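Local coordinates for protein phospholipase A1 (Streptomyces albidoflavus, PDB 4HYQ) that hydrolyses glycerophospholipids as a phospholipase A1 of the GDSL-like family in the SGNH-hydrolase clan, releasing the fatty acid from the sn-1 position, at residues Val90-Thr93 against Cys94-Ser98; Ala100-Ile103 against Ala104-Thr108. All blocks are in the same frame, centred on the assembly; numbering follows the deposited sequence.

Contact 1: Val90-Thr93 against Cys94-Ser98; sequences VMTT and CVLQS
Val90 and Cys94 meet on the buried side of the last turns of helix 87-96, where Val90 CG1 lies 4.1 Å from Cys94 SG. With SG beside its own backbone N (chi1 -69°), the sulfur also comes within 3.3 Å of Val90 O, the carbonyl that accepts the backbone N-H of Cys94. This side is packed further by Val106 and Ala109 of helix 99-115 against Val90, and Cys94 SG closes a disulfide with Cys102. One step round, Val95 CG2 presses to 3.3 Å from Met91 O, while Val208 and Trp210 touch the valine from loops.

The exposed side is looser. Thr92 CG2 reaches Leu96 CD1 at 3.8 Å, the two side chains slanting past each other, methyl against methyl. On the flank between, where Arg105 of helix 99-115 also touches Thr93, Thr93 CG2 meets Gln97 OE1 at 3.5 Å. Both threonine hydroxyls turn back along the helix, to Ala88 O and Asp89 O. Gln97 is the first to depart from helical angles, and its backbone N-H reaches Thr93 O (N to O 2.8 Å) at a bent 138°. The helix end is thus held covalently on its buried side, with backbone bonds all round and only light methyl contacts at Thr92 and Leu96.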
loop_
_atom_site.group_PDB
_atom_site.type_symbol
_atom_site.label_atom_id
_atom_site.label_comp_id
_atom_site.label_asym_id
_atom_site.label_seq_id
_atom_site.Cartn_x
_atom_site.Cartn_y
_atom_site.Cartn_z
ATOM N N VAL A 90 6.577 13.722 0.543
ATOM C CA VAL A 90 7.316 13.792 -0.716
ATOM C C VAL A 90 6.384 14.272 -1.828
ATOM O O VAL A 90 6.734 15.168 -2.610
ATOM C CB VAL A 90 7.894 12.412 -1.111
ATOM C CG1 VAL A 90 8.389 12.437 -2.552
ATOM C CG2 VAL A 90 9.044 12.039 -0.153
ATOM N N MET A 91 5.193 13.684 -1.897
ATOM C CA MET A 91 4.257 14.076 -2.947
ATOM C C MET A 91 3.812 15.533 -2.783
ATOM O O MET A 91 3.665 16.243 -3.772
ATOM C CB MET A 91 3.043 13.139 -2.974
ATOM C CG MET A 91 3.391 11.676 -3.278
ATOM S SD MET A 91 4.692 11.478 -4.535
ATOM C CE MET A 91 3.826 11.849 -5.999
ATOM N N THR A 92 3.616 15.989 -1.548
ATOM C CA THR A 92 3.222 17.379 -1.325
ATOM C C THR A 92 4.338 18.289 -1.842
ATOM O O THR A 92 4.082 19.290 -2.511
ATOM C CB THR A 92 2.971 17.651 0.174
ATOM O OG1 THR A 92 1.885 16.830 0.619
ATOM C CG2 THR A 92 2.624 19.122 0.418
ATOM N N THR A 93 5.584 17.930 -1.542
ATOM C CA THR A 93 6.725 18.716 -1.991
ATOM C C THR A 93 6.820 18.757 -3.513
ATOM O O THR A 93 7.031 19.819 -4.109
ATOM C CB THR A 93 8.039 18.143 -1.416
ATOM O OG1 THR A 93 8.011 18.273 0.012
ATOM C CG2 THR A 93 9.258 18.880 -1.981
ATOM N N CYS A 94 6.643 17.605 -4.150
ATOM C CA CYS A 94 6.742 17.535 -5.597
ATOM C C CYS A 94 5.621 18.292 -6.307
ATOM O O CYS A 94 5.827 18.845 -7.388
ATOM C CB CYS A 94 6.758 16.076 -6.044
ATOM S SG CYS A 94 8.319 15.263 -5.554
ATOM N N VAL A 95 4.438 18.318 -5.709
ATOM C CA VAL A 95 3.322 19.020 -6.320
ATOM C C VAL A 95 3.406 20.537 -6.143
ATOM O O VAL A 95 3.195 21.293 -7.091
ATOM C CB VAL A 95 1.982 18.503 -5.747
ATOM C CG1 VAL A 95 0.822 19.425 -6.147
ATOM C CG2 VAL A 95 1.724 17.094 -6.279
ATOM N N LEU A 96 3.756 20.973 -4.939
ATOM C CA LEU A 96 3.798 22.398 -4.626
ATOM C C LEU A 96 5.120 23.136 -4.759
ATOM O O LEU A 96 5.136 24.371 -4.671
ATOM C CB LEU A 96 3.260 22.606 -3.214
ATOM C CG LEU A 96 1.837 22.077 -3.011
ATOM C CD1 LEU A 96 1.457 22.204 -1.555
ATOM C CD2 LEU A 96 0.863 22.852 -3.898
ATOM N N GLN A 97 6.222 22.418 -4.950
ATOM C CA GLN A 97 7.516 23.089 -5.081
ATOM C C GLN A 97 8.162 22.880 -6.455
ATOM O O GLN A 97 7.490 22.469 -7.405
ATOM C CB GLN A 97 8.439 22.654 -3.931
ATOM C CG GLN A 97 7.773 22.834 -2.558
ATOM C CD GLN A 97 8.722 22.622 -1.389
ATOM O OE1 GLN A 97 9.885 22.284 -1.576
ATOM N NE2 GLN A 97 8.223 22.840 -0.172
ATOM N N SER A 98 9.451 23.177 -6.580
ATOM C CA SER A 98 10.135 23.047 -7.870
ATOM C C SER A 98 10.635 21.633 -8.123
ATOM O O SER A 98 10.705 20.820 -7.206
ATOM C CB SER A 98 11.334 23.991 -7.929
ATOM O OG SER A 98 12.433 23.430 -7.220
#

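Contact 2: Ala100-Ile103 against Ala104-Thr108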
loop_
_atom_site.group_PDB
_atom_site.type_symbol
_atom_site.label_atom_id
_atom_site.label_comp_id
_atom_site.label_asym_id
_atom_site.label_seq_id
_atom_site.Cartn_x
_atom_site.Cartn_y
_atom_site.Cartn_z
ATOM N N ALA A 100 13.603 20.684 -8.636
ATOM C CA ALA A 100 14.793 20.500 -7.821
ATOM C C ALA A 100 14.433 20.115 -6.392
ATOM O O ALA A 100 15.068 19.241 -5.790
ATOM C CB ALA A 100 15.617 21.771 -7.805
ATOM N N ASN A 101 13.425 20.784 -5.844
ATOM C CA ASN A 101 12.988 20.504 -4.484
ATOM C C ASN A 101 12.429 19.093 -4.425
ATOM O O ASN A 101 12.615 18.381 -3.435
ATOM C CB ASN A 101 11.885 21.462 -4.039
ATOM C CG ASN A 101 12.354 22.903 -3.920
ATOM O OD1 ASN A 101 13.435 23.197 -3.385
ATOM N ND2 ASN A 101 11.529 23.813 -4.391
ATOM N N CYS A 102 11.715 18.710 -5.478
ATOM C CA CYS A 102 11.114 17.386 -5.553
ATOM C C CYS A 102 12.186 16.304 -5.535
ATOM O O CYS A 102 12.095 15.355 -4.756
ATOM C CB CYS A 102 10.261 17.265 -6.818
ATOM S SG CYS A 102 9.527 15.623 -7.150
ATOM N N ILE A 103 13.207 16.463 -6.375
ATOM C CA ILE A 103 14.295 15.480 -6.454
ATOM C C ILE A 103 15.018 15.314 -5.131
ATOM O O ILE A 103 15.275 14.186 -4.683
ATOM C CB ILE A 103 15.337 15.880 -7.517
ATOM C CG1 ILE A 103 14.657 16.038 -8.877
ATOM C CG2 ILE A 103 16.462 14.857 -7.560
ATOM C CD1 ILE A 103 13.828 14.858 -9.317
ATOM N N ALA A 104 15.357 16.438 -4.514
ATOM C CA ALA A 104 16.047 16.424 -3.239
ATOM C C ALA A 104 15.213 15.697 -2.187
ATOM O O ALA A 104 15.733 14.868 -1.438
ATOM C CB ALA A 104 16.336 17.850 -2.789
ATOM N N ARG A 105 13.920 16.010 -2.119
ATOM C CA ARG A 105 13.058 15.355 -1.143
ATOM C C ARG A 105 12.923 13.859 -1.432
ATOM O O ARG A 105 12.913 13.033 -0.510
ATOM C CB ARG A 105 11.672 16.007 -1.126
ATOM C CG ARG A 105 10.749 15.431 -0.077
ATOM C CD ARG A 105 11.181 15.834 1.326
ATOM N NE ARG A 105 10.434 15.154 2.380
ATOM C CZ ARG A 105 10.604 13.878 2.726
ATOM N NH1 ARG A 105 11.498 13.127 2.097
ATOM N NH2 ARG A 105 9.894 13.360 3.724
ATOM N N VAL A 106 12.804 13.508 -2.707
ATOM C CA VAL A 106 12.697 12.103 -3.088
ATOM C C VAL A 106 13.975 11.386 -2.649
ATOM O O VAL A 106 13.923 10.277 -2.124
ATOM C CB VAL A 106 12.572 11.917 -4.619
ATOM C CG1 VAL A 106 12.821 10.464 -4.984
ATOM C CG2 VAL A 106 11.182 12.327 -5.100
ATOM N N ASN A 107 15.125 12.017 -2.871
ATOM C CA ASN A 107 16.388 11.375 -2.506
ATOM C C ASN A 107 16.528 11.138 -1.013
ATOM O O ASN A 107 17.106 10.131 -0.589
ATOM C CB ASN A 107 17.581 12.179 -3.035
ATOM C CG ASN A 107 17.732 12.065 -4.535
ATOM O OD1 ASN A 107 17.226 11.128 -5.150
ATOM N ND2 ASN A 107 18.447 13.012 -5.135
ATOM N N THR A 108 16.002 12.057 -0.211
ATOM C CA THR A 108 16.051 11.896 1.232
ATOM C C THR A 108 15.173 10.699 1.613
ATOM O O THR A 108 15.528 9.918 2.502
ATOM C CB THR A 108 15.554 13.165 1.963
ATOM O OG1 THR A 108 16.499 14.222 1.772
ATOM C CG2 THR A 108 15.404 12.905 3.443
#
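The first turns of helix 99-115, the second arm of a disulfide-linked helical hairpin, bring Cys102 and Val106 together on their buried side. Cys102 SG lies 4.2 Å from Val106 CG2, and the same methyl sits 3.2 Å from Cys102 O. The close approach to the carbonyl follows from the torsion of the valine (chi1 166°), which sets CG2 beside the backbone N and therefore over the preceding turn. That carbonyl also accepts the backbone N-H of Val106, at 2.8 Å from N to O, so one oxygen meets both the N-H and the methyl of the same residue.

A quarter-turn away, Ile103 and Asn107 run side by side in the same direction. Ile103 CG2 touches Asn107 ND2 at 3.6 Å, and the amide carbon Asn107 CG stands 3.2 Å from Ile103 O; the polar bond to this carbonyl comes from the backbone N of Asn107 and not from ND2, whose angle is poor.

In the hairpin, helix 87-96 covers one flank of this segment and helix 158-181 another: Val106 touches Val90 and Cys94 as well as Ala167, and Ile103 rests on Ala163. The disulfide partner of Cys102 lies on the first arm.

Arg105 starts close to the earlier turn, with CB 3.4 Å from Asn101 O, and then leaves it. Its chain bends at chi2 (71°), and NE forms a salt bridge with Asp89 of helix 87-96, a pairing that probably favours the charged forms of both groups. On the exposed side, Ala104 CB is 3.5 Å from Ala100 O, and Thr108 OG1 returns a weak, 3.4 Å hydrogen bond to Ala104 O.

Overall arrangement
Contacts 1 and 2 follow each other along the chain, with centres about 9 Å apart, and occupy the facing ends of two successive helices. The disulfide joins them directly, Cys94 SG to Cys102 SG at 2.0 Å. Beside it Val90 CG1 packs on Val106 CG2 at 3.8 Å, and Val90 CG2 lies 3.5 Å from Arg105 NH1; Thr93 CG2 approaches Asn101 O at 3.7 Å. Ser98 OG, in contact 1, caps the second helix at Asn101 N. The centres lie about 20 and 21 Å from the chain centre, on the same side of it. The side chain of Met91 in contact 1 is about 4 Å from a bound pentaethylene glycol, probably from the crystallisation liquor.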